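Local coordinates for protein deoxyribose-phosphate aldolase (Toxoplasma gondii, PDB 4EIV) that belongs to the deoxyribose-phosphate aldolase family and folds as a closed parallel beta/alpha barrel, at residues A[24-29]-A[241-246]; A[42-47]-A[68-73]; A[50-55]-A[82-87]; A[248-253]-A[265-270]. All coordinates share one frame; numbering follows the deposited sequence.

Contact 1 (A[24-29]-A[241-246]); sequences RTLLNF and VHMAET
L26 carries the apolar side of this contact, reaching from the end of helix 17-27 to the first turn of helix 243-257, where its two methyls meet T246 and M243. The closest approach is CD2 of L26 to the methyl CG2 of T246, 3.7 Å. The other branch, L26 CD1, spans both residues, lying 4.0 Å from T246 CG2 and 4.1 Å from CG of M243. The leucine fork therefore runs slantwise across both partners, and M243 offers the middle of its chain, which runs extended to the sulfur, with only the terminal methyl CE turning off at chi3 (65°). Beyond L26, M243 also packs on L279 of helix 273-284 and on Y18 of the second subunit, and a bound beta-mercaptoethanol lies about 5 Å from its side chain.

The polar interactions belong to the helix start. H242 occupies the N-cap position, and its carbonyl oxygen takes two donors from T246: the backbone N at 3.2 Å and the hydroxyl OG1 at 3.0 Å. The hydroxyl comes from above the carbonyl plane, 47° out of it. One torsion serves both faces of the threonine, since chi1 of -55° lays OG1 back beside the backbone N and swings CG2 out to L26. At the same helix start, the carboxylate of E278 accepts from M243 N.

T246 thus spends its hydroxyl inside its own helix and gives L26 pure hydrocarbon, so these two segments meet through buried van der Waals packing alone.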
loop_
_atom_site.group_PDB
_atom_site.type_symbol
_atom_site.label_atom_id
_atom_site.label_comp_id
_atom_site.label_asym_id
_atom_site.label_seq_id
_atom_site.Cartn_x
_atom_site.Cartn_y
_atom_site.Cartn_z
ATOM N N ARG A 24 -3.829 -7.134 -8.934
ATOM C CA ARG A 24 -2.573 -6.369 -8.947
ATOM C C ARG A 24 -1.980 -6.240 -7.550
ATOM O O ARG A 24 -0.774 -6.354 -7.347
ATOM C CB ARG A 24 -2.775 -4.995 -9.581
ATOM C CG ARG A 24 -1.506 -4.137 -9.594
ATOM C CD ARG A 24 -0.408 -4.749 -10.442
ATOM N NE ARG A 24 0.855 -4.025 -10.361
ATOM C CZ ARG A 24 1.860 -4.321 -9.546
ATOM N NH1 ARG A 24 1.760 -5.308 -8.650
ATOM N NH2 ARG A 24 2.973 -3.619 -9.613
ATOM N N THR A 25 -2.858 -5.979 -6.588
ATOM C CA THR A 25 -2.480 -5.897 -5.197
ATOM C C THR A 25 -1.885 -7.219 -4.705
ATOM O O THR A 25 -0.844 -7.243 -4.066
ATOM C CB THR A 25 -3.711 -5.529 -4.339
ATOM O OG1 THR A 25 -4.168 -4.212 -4.684
ATOM C CG2 THR A 25 -3.372 -5.551 -2.846
ATOM N N LEU A 26 -2.566 -8.313 -4.984
ATOM C CA LEU A 26 -2.063 -9.626 -4.576
ATOM C C LEU A 26 -0.710 -9.970 -5.222
ATOM O O LEU A 26 0.124 -10.578 -4.576
ATOM C CB LEU A 26 -3.134 -10.705 -4.821
ATOM C CG LEU A 26 -4.331 -10.637 -3.860
ATOM C CD1 LEU A 26 -5.480 -11.442 -4.367
ATOM C CD2 LEU A 26 -3.944 -11.046 -2.430
ATOM N N LEU A 27 -0.509 -9.595 -6.483
ATOM C CA LEU A 27 0.776 -9.857 -7.145
ATOM C C LEU A 27 1.907 -9.194 -6.361
ATOM O O LEU A 27 2.990 -9.740 -6.235
ATOM C CB LEU A 27 0.798 -9.375 -8.594
ATOM C CG LEU A 27 -0.069 -10.156 -9.585
ATOM C CD1 LEU A 27 -0.162 -9.390 -10.905
ATOM C CD2 LEU A 27 0.473 -11.597 -9.813
ATOM N N ASN A 28 1.647 -8.004 -5.821
ATOM C CA ASN A 28 2.636 -7.264 -5.051
ATOM C C ASN A 28 3.029 -7.938 -3.716
ATOM O O ASN A 28 4.024 -7.561 -3.112
ATOM C CB ASN A 28 2.086 -5.860 -4.768
ATOM C CG ASN A 28 3.057 -4.985 -3.995
ATOM O OD1 ASN A 28 4.183 -4.766 -4.402
ATOM N ND2 ASN A 28 2.594 -4.458 -2.864
ATOM N N PHE A 29 2.210 -8.893 -3.265
ATOM C CA PHE A 29 2.439 -9.640 -2.020
ATOM C C PHE A 29 2.828 -11.099 -2.238
ATOM O O PHE A 29 3.176 -11.796 -1.276
ATOM C CB PHE A 29 1.150 -9.722 -1.186
ATOM C CG PHE A 29 0.537 -8.401 -0.846
ATOM C CD1 PHE A 29 1.321 -7.311 -0.502
ATOM C CD2 PHE A 29 -0.854 -8.274 -0.806
ATOM C CE1 PHE A 29 0.733 -6.099 -0.165
ATOM C CE2 PHE A 29 -1.443 -7.057 -0.454
ATOM C CZ PHE A 29 -0.637 -5.977 -0.126
ATOM N N VAL A 241 -6.175 -22.493 -3.071
ATOM C CA VAL A 241 -7.440 -21.768 -3.223
ATOM C C VAL A 241 -7.381 -20.747 -4.362
ATOM O O VAL A 241 -6.302 -20.396 -4.860
ATOM C CB VAL A 241 -7.871 -21.046 -1.931
ATOM C CG1 VAL A 241 -8.080 -22.082 -0.797
ATOM C CG2 VAL A 241 -6.884 -19.985 -1.562
ATOM N N HIS A 242 -8.558 -20.270 -4.753
ATOM C CA HIS A 242 -8.694 -19.277 -5.822
ATOM C C HIS A 242 -8.586 -17.829 -5.328
ATOM O O HIS A 242 -8.508 -17.553 -4.125
ATOM C CB HIS A 242 -10.029 -19.478 -6.539
ATOM C CG HIS A 242 -10.184 -20.831 -7.145
ATOM N ND1 HIS A 242 -9.496 -21.211 -8.273
ATOM C CD2 HIS A 242 -10.970 -21.884 -6.810
ATOM C CE1 HIS A 242 -9.821 -22.451 -8.590
ATOM N NE2 HIS A 242 -10.717 -22.882 -7.719
ATOM N N MET A 243 -8.574 -16.902 -6.282
ATOM C CA MET A 243 -8.445 -15.488 -5.954
ATOM C C MET A 243 -9.515 -14.966 -4.991
ATOM O O MET A 243 -9.196 -14.182 -4.103
ATOM C CB MET A 243 -8.402 -14.632 -7.228
ATOM C CG MET A 243 -8.194 -13.144 -6.958
ATOM S SD MET A 243 -7.952 -12.132 -8.433
ATOM C CE MET A 243 -9.530 -12.322 -9.224
ATOM N N ALA A 244 -10.763 -15.393 -5.143
ATOM C CA ALA A 244 -11.813 -14.887 -4.255
ATOM C C ALA A 244 -11.567 -15.190 -2.780
ATOM O O ALA A 244 -11.696 -14.309 -1.914
ATOM C CB ALA A 244 -13.148 -15.457 -4.676
ATOM N N GLU A 245 -11.167 -16.421 -2.492
ATOM C CA GLU A 245 -10.852 -16.818 -1.124
ATOM C C GLU A 245 -9.655 -16.028 -0.610
ATOM O O GLU A 245 -9.590 -15.644 0.557
ATOM C CB GLU A 245 -10.552 -18.327 -1.035
ATOM C CG GLU A 245 -11.773 -19.261 -1.154
ATOM C CD GLU A 245 -12.340 -19.442 -2.567
ATOM O OE1 GLU A 245 -13.382 -20.124 -2.697
ATOM O OE2 GLU A 245 -11.770 -18.928 -3.561
ATOM N N THR A 246 -8.693 -15.779 -1.486
ATOM C CA THR A 246 -7.508 -15.055 -1.092
ATOM C C THR A 246 -7.880 -13.594 -0.704
ATOM O O THR A 246 -7.336 -13.041 0.256
ATOM C CB THR A 246 -6.443 -15.137 -2.211
ATOM O OG1 THR A 246 -6.168 -16.517 -2.531
ATOM C CG2 THR A 246 -5.187 -14.498 -1.803
#

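Contact 2 (A[42-47]-A[68-73]); sequences ESVAAV and RFIRQE
In this beta/alpha barrel, helices 41-52 and 67-74 are successive members of the outer layer, separated along the chain by strand 59-62, and here they pack flank to flank. The axes of the two short segments approach to 10.8 Å and cross at -67°, which confines the meeting to a small apolar patch around V44, A45, F69 and I70.

V44 is the central piece. Its CG1 methyl, anti to the backbone N (chi1 171°), projects from helix 41-52 into the angle between two side chains of the other helix. On one of them it lies 3.8 Å from I70 CG1 and 3.8 Å from I70 CD1, so the methyl beds against the longer arm (CG1-CD1) of the isoleucine, whose chain runs at about a right angle to the valine. On the other it reaches the F69 ring at the edge, 4.1 Å from CD2 and close to the ring plane, leaving the valine off both faces. Although the I70 CB does not aim at helix 41-52, the extended end of its side chain comes nearer and also touches C48 there.

Away from the contact, I70 packs on V86 of strand 85-90, so the patch continues inward to the barrel wall. F69 lies further out and adds N41 and L74 to its surroundings, while F66 backs V44.

Beside V44, A45 meets the ring edge further round: its backbone N sits near the ring plane 4.2 Å from F69 CE2, and its methyl CB lies 4.4 Å from F69 CZ.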
loop_
_atom_site.group_PDB
_atom_site.type_symbol
_atom_site.label_atom_id
_atom_site.label_comp_id
_atom_site.label_asym_id
_atom_site.label_seq_id
_atom_site.Cartn_x
_atom_site.Cartn_y
_atom_site.Cartn_z
ATOM N N GLU A 42 12.897 -27.901 -14.997
ATOM C CA GLU A 42 11.828 -27.510 -15.909
ATOM C C GLU A 42 10.606 -26.959 -15.174
ATOM O O GLU A 42 10.054 -25.922 -15.565
ATOM C CB GLU A 42 11.425 -28.694 -16.814
ATOM C CG GLU A 42 12.468 -29.108 -17.885
ATOM C CD GLU A 42 13.743 -29.784 -17.349
ATOM O OE1 GLU A 42 14.781 -29.662 -18.039
ATOM O OE2 GLU A 42 13.723 -30.441 -16.277
ATOM N N SER A 43 10.190 -27.626 -14.098
ATOM C CA SER A 43 9.020 -27.150 -13.349
ATOM C C SER A 43 9.335 -25.846 -12.631
ATOM O O SER A 43 8.498 -24.933 -12.590
ATOM C CB SER A 43 8.493 -28.205 -12.374
ATOM O OG SER A 43 9.402 -28.444 -11.318
ATOM N N VAL A 44 10.541 -25.754 -12.074
ATOM C CA VAL A 44 10.964 -24.543 -11.381
ATOM C C VAL A 44 11.076 -23.378 -12.373
ATOM O O VAL A 44 10.610 -22.275 -12.094
ATOM C CB VAL A 44 12.268 -24.769 -10.573
ATOM C CG1 VAL A 44 12.830 -23.456 -10.034
ATOM C CG2 VAL A 44 12.012 -25.753 -9.438
ATOM N N ALA A 45 11.646 -23.636 -13.547
ATOM C CA ALA A 45 11.757 -22.600 -14.564
ATOM C C ALA A 45 10.375 -22.075 -14.955
ATOM O O ALA A 45 10.187 -20.873 -15.101
ATOM C CB ALA A 45 12.490 -23.132 -15.802
ATOM N N ALA A 46 9.407 -22.978 -15.126
ATOM C CA ALA A 46 8.061 -22.575 -15.558
ATOM C C ALA A 46 7.402 -21.638 -14.543
ATOM O O ALA A 46 6.817 -20.618 -14.891
ATOM C CB ALA A 46 7.182 -23.804 -15.809
ATOM N N VAL A 47 7.531 -21.983 -13.274
ATOM C CA VAL A 47 6.967 -21.168 -12.208
ATOM C C VAL A 47 7.664 -19.810 -12.154
ATOM O O VAL A 47 7.012 -18.766 -12.050
ATOM C CB VAL A 47 7.098 -21.903 -10.858
ATOM C CG1 VAL A 47 6.821 -20.974 -9.711
ATOM C CG2 VAL A 47 6.178 -23.119 -10.837
ATOM N N ARG A 68 20.644 -22.418 -6.388
ATOM C CA ARG A 68 21.713 -22.155 -7.351
ATOM C C ARG A 68 21.209 -22.224 -8.784
ATOM O O ARG A 68 21.634 -21.423 -9.625
ATOM C CB ARG A 68 22.888 -23.117 -7.157
ATOM C CG ARG A 68 24.034 -22.897 -8.144
ATOM C CD ARG A 68 25.249 -23.694 -7.747
ATOM N NE ARG A 68 25.734 -23.232 -6.456
ATOM C CZ ARG A 68 26.637 -22.266 -6.277
ATOM N NH1 ARG A 68 27.187 -21.652 -7.315
ATOM N NH2 ARG A 68 26.991 -21.915 -5.042
ATOM N N PHE A 69 20.324 -23.176 -9.069
ATOM C CA PHE A 69 19.734 -23.284 -10.399
ATOM C C PHE A 69 19.106 -21.968 -10.826
ATOM O O PHE A 69 19.397 -21.455 -11.908
ATOM C CB PHE A 69 18.685 -24.393 -10.478
ATOM C CG PHE A 69 17.882 -24.359 -11.748
ATOM C CD1 PHE A 69 18.472 -24.670 -12.972
ATOM C CD2 PHE A 69 16.545 -23.982 -11.732
ATOM C CE1 PHE A 69 17.731 -24.626 -14.140
ATOM C CE2 PHE A 69 15.804 -23.942 -12.891
ATOM C CZ PHE A 69 16.392 -24.260 -14.097
ATOM N N ILE A 70 18.271 -21.408 -9.965
ATOM C CA ILE A 70 17.610 -20.145 -10.286
ATOM C C ILE A 70 18.600 -18.975 -10.430
ATOM O O ILE A 70 18.553 -18.215 -11.416
ATOM C CB ILE A 70 16.560 -19.782 -9.210
ATOM C CG1 ILE A 70 15.412 -20.790 -9.235
ATOM C CG2 ILE A 70 16.052 -18.350 -9.460
ATOM C CD1 ILE A 70 14.496 -20.701 -8.007
ATOM N N ARG A 71 19.511 -18.858 -9.464
ATOM C CA ARG A 71 20.439 -17.735 -9.381
ATOM C C ARG A 71 21.640 -17.730 -10.325
ATOM O O ARG A 71 22.166 -16.660 -10.651
ATOM C CB ARG A 71 20.920 -17.561 -7.941
ATOM C CG ARG A 71 19.866 -16.927 -7.045
ATOM C CD ARG A 71 19.750 -15.445 -7.388
ATOM N NE ARG A 71 18.759 -14.715 -6.607
ATOM C CZ ARG A 71 17.582 -14.251 -7.049
ATOM N NH1 ARG A 71 17.172 -14.410 -8.310
ATOM N NH2 ARG A 71 16.809 -13.588 -6.206
ATOM N N GLN A 72 22.145 -18.901 -10.694
ATOM C CA GLN A 72 23.327 -18.973 -11.562
ATOM C C GLN A 72 23.073 -19.446 -12.975
ATOM O O GLN A 72 23.815 -19.082 -13.886
ATOM C CB GLN A 72 24.376 -19.915 -10.978
ATOM C CG GLN A 72 25.317 -19.306 -9.976
ATOM C CD GLN A 72 26.559 -20.159 -9.812
ATOM O OE1 GLN A 72 26.519 -21.381 -10.006
ATOM N NE2 GLN A 72 27.673 -19.528 -9.458
ATOM N N GLU A 73 22.055 -20.303 -13.147
ATOM C CA GLU A 73 21.753 -20.950 -14.442
ATOM C C GLU A 73 20.498 -20.463 -15.172
ATOM O O GLU A 73 20.601 -19.994 -16.302
ATOM C CB GLU A 73 21.675 -22.474 -14.272
ATOM C CG GLU A 73 21.458 -23.220 -15.592
ATOM C CD GLU A 73 21.536 -24.732 -15.458
ATOM O OE1 GLU A 73 22.052 -25.227 -14.431
ATOM O OE2 GLU A 73 21.089 -25.430 -16.393
#

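Contact 3 (A[50-55]-A[82-87]); sequences IAAKDP and AGIKVC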
loop_
_atom_site.group_PDB
_atom_site.type_symbol
_atom_site.label_atom_id
_atom_site.label_comp_id
_atom_site.label_asym_id
_atom_site.label_seq_id
_atom_site.Cartn_x
_atom_site.Cartn_y
_atom_site.Cartn_z
ATOM N N ILE A 50 6.628 -17.101 -14.875
ATOM C CA ILE A 50 5.356 -16.403 -14.603
ATOM C C ILE A 50 5.522 -15.484 -13.369
ATOM O O ILE A 50 5.011 -14.373 -13.347
ATOM C CB ILE A 50 4.166 -17.361 -14.447
ATOM C CG1 ILE A 50 4.021 -18.224 -15.706
ATOM C CG2 ILE A 50 2.883 -16.579 -14.133
ATOM C CD1 ILE A 50 3.849 -17.447 -16.999
ATOM N N ALA A 51 6.279 -15.933 -12.372
ATOM C CA ALA A 51 6.570 -15.105 -11.200
ATOM C C ALA A 51 7.283 -13.796 -11.567
ATOM O O ALA A 51 6.923 -12.723 -11.085
ATOM C CB ALA A 51 7.441 -15.896 -10.193
ATOM N N ALA A 52 8.253 -13.892 -12.475
ATOM C CA ALA A 52 9.107 -12.769 -12.822
ATOM C C ALA A 52 8.610 -11.862 -13.939
ATOM O O ALA A 52 9.213 -10.823 -14.165
ATOM C CB ALA A 52 10.522 -13.274 -13.157
ATOM N N LYS A 53 7.535 -12.242 -14.626
ATOM C CA LYS A 53 6.971 -11.423 -15.702
ATOM C C LYS A 53 6.516 -10.085 -15.124
ATOM O O LYS A 53 5.946 -10.037 -14.039
ATOM C CB LYS A 53 5.782 -12.143 -16.344
ATOM C CG LYS A 53 5.202 -11.441 -17.578
ATOM C CD LYS A 53 4.110 -12.306 -18.220
ATOM C CE LYS A 53 3.636 -11.778 -19.575
ATOM N NZ LYS A 53 3.039 -10.429 -19.517
ATOM N N ASP A 54 6.718 -9.011 -15.873
ATOM C CA ASP A 54 6.393 -7.677 -15.390
ATOM C C ASP A 54 4.861 -7.515 -15.253
ATOM O O ASP A 54 4.124 -7.834 -16.178
ATOM C CB ASP A 54 6.995 -6.668 -16.380
ATOM C CG ASP A 54 7.016 -5.238 -15.862
ATOM O OD1 ASP A 54 6.205 -4.874 -15.007
ATOM O OD2 ASP A 54 7.842 -4.444 -16.377
ATOM N N PRO A 55 4.362 -7.070 -14.084
ATOM C CA PRO A 55 5.052 -6.733 -12.840
ATOM C C PRO A 55 5.366 -7.986 -12.021
ATOM O O PRO A 55 4.493 -8.814 -11.760
ATOM C CB PRO A 55 4.036 -5.854 -12.114
ATOM C CG PRO A 55 2.734 -6.356 -12.566
ATOM C CD PRO A 55 2.931 -6.706 -14.011
ATOM N N ALA A 82 16.200 -12.584 -12.039
ATOM C CA ALA A 82 17.048 -11.850 -11.097
ATOM C C ALA A 82 16.197 -10.879 -10.266
ATOM O O ALA A 82 16.569 -10.510 -9.153
ATOM C CB ALA A 82 18.132 -11.087 -11.848
ATOM N N GLY A 83 15.041 -10.502 -10.809
ATOM C CA GLY A 83 14.136 -9.535 -10.184
ATOM C C GLY A 83 13.094 -10.046 -9.212
ATOM O O GLY A 83 12.225 -9.282 -8.794
ATOM N N ILE A 84 13.125 -11.337 -8.906
ATOM C CA ILE A 84 12.277 -11.888 -7.846
ATOM C C ILE A 84 13.213 -12.445 -6.786
ATOM O O ILE A 84 14.363 -12.777 -7.075
ATOM C CB ILE A 84 11.304 -12.989 -8.315
ATOM C CG1 ILE A 84 12.043 -14.207 -8.894
ATOM C CG2 ILE A 84 10.297 -12.412 -9.310
ATOM C CD1 ILE A 84 11.119 -15.392 -9.233
ATOM N N LYS A 85 12.728 -12.501 -5.556
ATOM C CA LYS A 85 13.490 -13.074 -4.464
ATOM C C LYS A 85 13.370 -14.588 -4.497
ATOM O O LYS A 85 12.374 -15.134 -4.984
ATOM C CB LYS A 85 12.952 -12.602 -3.125
ATOM C CG LYS A 85 13.251 -11.185 -2.756
ATOM C CD LYS A 85 12.568 -10.899 -1.437
ATOM C CE LYS A 85 13.094 -9.689 -0.717
ATOM N NZ LYS A 85 12.314 -9.512 0.543
ATOM N N VAL A 86 14.404 -15.256 -3.998
ATOM C CA VAL A 86 14.413 -16.700 -3.831
ATOM C C VAL A 86 14.363 -16.954 -2.311
ATOM O O VAL A 86 15.248 -16.527 -1.563
ATOM C CB VAL A 86 15.627 -17.378 -4.487
ATOM C CG1 VAL A 86 15.660 -18.849 -4.153
ATOM C CG2 VAL A 86 15.603 -17.166 -6.006
ATOM N N CYS A 87 13.306 -17.613 -1.856
ATOM C CA CYS A 87 13.179 -17.957 -0.445
ATOM C C CYS A 87 13.365 -19.466 -0.318
ATOM O O CYS A 87 12.625 -20.248 -0.918
ATOM C CB CYS A 87 11.844 -17.517 0.119
ATOM S SG CYS A 87 11.696 -17.892 1.869
#
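I84 meets A51 and A52 just ahead of strand 85-90, laying its branched side chain along the last turn of helix 41-52. Everything that passes directly between the segments is van der Waals contact, divided between the two arms of the isoleucine. The long arm ends on A51, with I84 CD1 3.8 Å from A51 CB. The short arm, CG2, settles against the next residue, 3.7 Å from A52 CA and 3.9 Å from A52 CB, and also lies 3.8 Å from the carbonyl oxygen of A51. Two alanines in succession keep the helix surface low here, and the isoleucine comes close enough to touch backbone as well as methyl groups; the CA atoms of A52 and I84 are 6.0 Å apart. A chi1 of 61° sets CG1 between the backbone N and the carbonyl carbon, the less usual choice for isoleucine, and from there CD1 extends to A51; the same torsion puts CG2 beside the backbone N, against A52. A56 also touches the I84 side chain.

The hydrogen bonds around the packing run to third parties. The carbonyl of I84 accepts from the guanidinium of R71, on helix 67-74, which also forms a salt bridge with D115; the same aspartate accepts a hydrogen bond from V86 N. From K85 onward the backbone pairs with V58 and V60, which places this chain beside strand 59-62.

Helix 41-52 thus packs its C-terminal turn against the lead-in to strand 85-90, as part of the helical layer round a parallel beta/alpha barrel.

Contact 4 (A[248-253]-A[265-270]); sequences DFLMQM and DKFRVG
The last beta-alpha-beta unit of the barrel, strand 233-237, helix 243-257 and strand 267-271, is packed together here: F267, at the start of the final strand, turns its ring outward to the helix and is met by L250 and M253.

M253 makes the larger part of the contact, with its sulfur in a Met-aromatic interaction. Its SD lies 4.9 Å from the ring centroid of F267, 51° off the ring normal, an oblique approach. The chain bends at chi2 (-70°) and again at chi3, which brings CG and CE against the ring: CG of M253 is 3.7 Å from F267 CE1, while the terminal methyl CE comes to 3.6 Å from CD1.

F267 gets its orientation from chi1 near -177°, with CG anti to the backbone N. Its ring also meets F29 edge to face, and lies against I234, I236 and I262. The next residue, R268, pairs with E31 and E116, and V269 joins its backbone to F29 and E31, so the final strand is laced to the first. L250 in turn packs against F21 of the second subunit.

Near the far corner of the ring from M253 CE, but on the same side of its plane, the methyl CD2 of L250 approaches F267 CE2 to 3.9 Å, its side chain crossing that of F267 at about a right angle.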
loop_
_atom_site.group_PDB
_atom_site.type_symbol
_atom_site.label_atom_id
_atom_site.label_comp_id
_atom_site.label_asym_id
_atom_site.label_seq_id
_atom_site.Cartn_x
_atom_site.Cartn_y
_atom_site.Cartn_z
ATOM N N ASP A 248 -10.578 -12.486 0.725
ATOM C CA ASP A 248 -11.153 -12.425 2.064
ATOM C C ASP A 248 -10.050 -12.094 3.084
ATOM O O ASP A 248 -10.260 -11.330 4.032
ATOM C CB ASP A 248 -11.847 -13.746 2.432
ATOM C CG ASP A 248 -13.205 -13.917 1.780
ATOM O OD1 ASP A 248 -13.481 -15.010 1.254
ATOM O OD2 ASP A 248 -14.020 -12.974 1.817
ATOM N N PHE A 249 -8.871 -12.665 2.888
ATOM C CA PHE A 249 -7.768 -12.392 3.797
ATOM C C PHE A 249 -7.316 -10.929 3.791
ATOM O O PHE A 249 -6.865 -10.430 4.816
ATOM C CB PHE A 249 -6.594 -13.350 3.552
ATOM C CG PHE A 249 -6.871 -14.773 3.970
ATOM C CD1 PHE A 249 -7.056 -15.090 5.311
ATOM C CD2 PHE A 249 -6.908 -15.801 3.038
ATOM C CE1 PHE A 249 -7.288 -16.387 5.709
ATOM C CE2 PHE A 249 -7.127 -17.113 3.432
ATOM C CZ PHE A 249 -7.340 -17.416 4.763
ATOM N N LEU A 250 -7.379 -10.245 2.637
ATOM C CA LEU A 250 -7.015 -8.821 2.609
ATOM C C LEU A 250 -7.928 -8.017 3.519
ATOM O O LEU A 250 -7.468 -7.148 4.243
ATOM C CB LEU A 250 -7.092 -8.254 1.195
ATOM C CG LEU A 250 -6.086 -8.808 0.186
ATOM C CD1 LEU A 250 -6.399 -8.306 -1.234
ATOM C CD2 LEU A 250 -4.688 -8.435 0.591
ATOM N N MET A 251 -9.231 -8.273 3.436
ATOM C CA MET A 251 -10.189 -7.580 4.287
ATOM C C MET A 251 -9.990 -7.902 5.754
ATOM O O MET A 251 -10.074 -7.005 6.609
ATOM C CB MET A 251 -11.620 -7.905 3.861
ATOM C CG MET A 251 -11.958 -7.369 2.487
ATOM S SD MET A 251 -11.845 -5.570 2.338
ATOM C CE MET A 251 -13.393 -5.036 3.082
ATOM N N GLN A 252 -9.724 -9.172 6.063
ATOM C CA GLN A 252 -9.430 -9.564 7.439
ATOM C C GLN A 252 -8.203 -8.821 7.976
ATOM O O GLN A 252 -8.229 -8.307 9.085
ATOM C CB GLN A 252 -9.200 -11.076 7.543
ATOM C CG GLN A 252 -8.883 -11.531 8.955
ATOM C CD GLN A 252 -8.726 -13.030 9.123
ATOM O OE1 GLN A 252 -8.603 -13.769 8.154
ATOM N NE2 GLN A 252 -8.740 -13.484 10.374
ATOM N N MET A 253 -7.144 -8.757 7.173
ATOM C CA MET A 253 -5.939 -8.055 7.592
ATOM C C MET A 253 -6.214 -6.569 7.857
ATOM O O MET A 253 -5.767 -6.031 8.857
ATOM C CB MET A 253 -4.863 -8.168 6.524
ATOM C CG MET A 253 -4.173 -9.497 6.472
ATOM S SD MET A 253 -3.091 -9.786 7.906
ATOM C CE MET A 253 -1.803 -8.609 7.774
ATOM N N ASP A 265 6.633 -5.100 2.828
ATOM C CA ASP A 265 7.634 -5.260 3.874
ATOM C C ASP A 265 7.191 -6.121 5.060
ATOM O O ASP A 265 8.013 -6.805 5.652
ATOM C CB ASP A 265 8.116 -3.899 4.397
ATOM C CG ASP A 265 9.168 -3.272 3.519
ATOM O OD1 ASP A 265 9.035 -3.327 2.282
ATOM O OD2 ASP A 265 10.138 -2.714 4.073
ATOM N N LYS A 266 5.879 -6.186 5.314
ATOM C CA LYS A 266 5.331 -6.886 6.489
ATOM C C LYS A 266 4.168 -7.835 6.188
ATOM O O LYS A 266 3.518 -8.330 7.113
ATOM C CB LYS A 266 4.888 -5.891 7.540
ATOM C CG LYS A 266 3.830 -4.918 7.078
ATOM C CD LYS A 266 3.477 -3.863 8.184
ATOM C CE LYS A 266 4.629 -2.933 8.597
ATOM N NZ LYS A 266 4.271 -1.980 9.696
ATOM N N PHE A 267 3.929 -8.119 4.914
ATOM C CA PHE A 267 2.821 -8.961 4.505
ATOM C C PHE A 267 3.170 -9.704 3.249
ATOM O O PHE A 267 3.718 -9.116 2.318
ATOM C CB PHE A 267 1.591 -8.109 4.273
ATOM C CG PHE A 267 0.398 -8.907 3.929
ATOM C CD1 PHE A 267 -0.099 -9.840 4.825
ATOM C CD2 PHE A 267 -0.246 -8.736 2.721
ATOM C CE1 PHE A 267 -1.213 -10.595 4.500
ATOM C CE2 PHE A 267 -1.361 -9.486 2.390
ATOM C CZ PHE A 267 -1.845 -10.423 3.300
ATOM N N ARG A 268 2.851 -11.005 3.227
ATOM C CA ARG A 268 3.066 -11.821 2.050
ATOM C C ARG A 268 1.902 -12.802 1.949
ATOM O O ARG A 268 1.294 -13.182 2.970
ATOM C CB ARG A 268 4.377 -12.625 2.093
ATOM C CG ARG A 268 5.623 -11.846 2.320
ATOM C CD ARG A 268 6.053 -10.990 1.112
ATOM N NE ARG A 268 6.957 -9.978 1.615
ATOM C CZ ARG A 268 8.223 -10.176 1.951
ATOM N NH1 ARG A 268 8.819 -11.338 1.746
ATOM N NH2 ARG A 268 8.914 -9.190 2.487
ATOM N N VAL A 269 1.617 -13.223 0.729
ATOM C CA VAL A 269 0.664 -14.262 0.467
ATOM C C VAL A 269 1.420 -15.365 -0.251
ATOM O O VAL A 269 2.031 -15.139 -1.302
ATOM C CB VAL A 269 -0.503 -13.778 -0.383
ATOM C CG1 VAL A 269 -1.400 -14.923 -0.803
ATOM C CG2 VAL A 269 -1.286 -12.737 0.387
ATOM N N GLY A 270 1.422 -16.558 0.329
ATOM C CA GLY A 270 2.020 -17.731 -0.311
ATOM C C GLY A 270 0.944 -18.566 -0.969
ATOM O O GLY A 270 -0.069 -18.859 -0.367
#

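In the fold
The four contacts fall into two pairs around the barrel. Contacts 1 and 4 share helix 243-257, with centres 9 Å apart, and are joined by F29, whose O lies 2.9 Å from V269 N; both touch the second subunit. Contacts 2 and 3 share helix 41-52, with centres 11 Å apart, and R71 NH2 ties them at 2.7 Å from I84 O. The pairs meet where R24 NH2 lies 3.5 Å from P55 CB, and where K85 and R268 both salt-bridge E116. Contacts 2 and 4 lie on opposite sides of the chain's centre, 27 Å apart between centres. The bound beta-mercaptoethanol sits by contact 1.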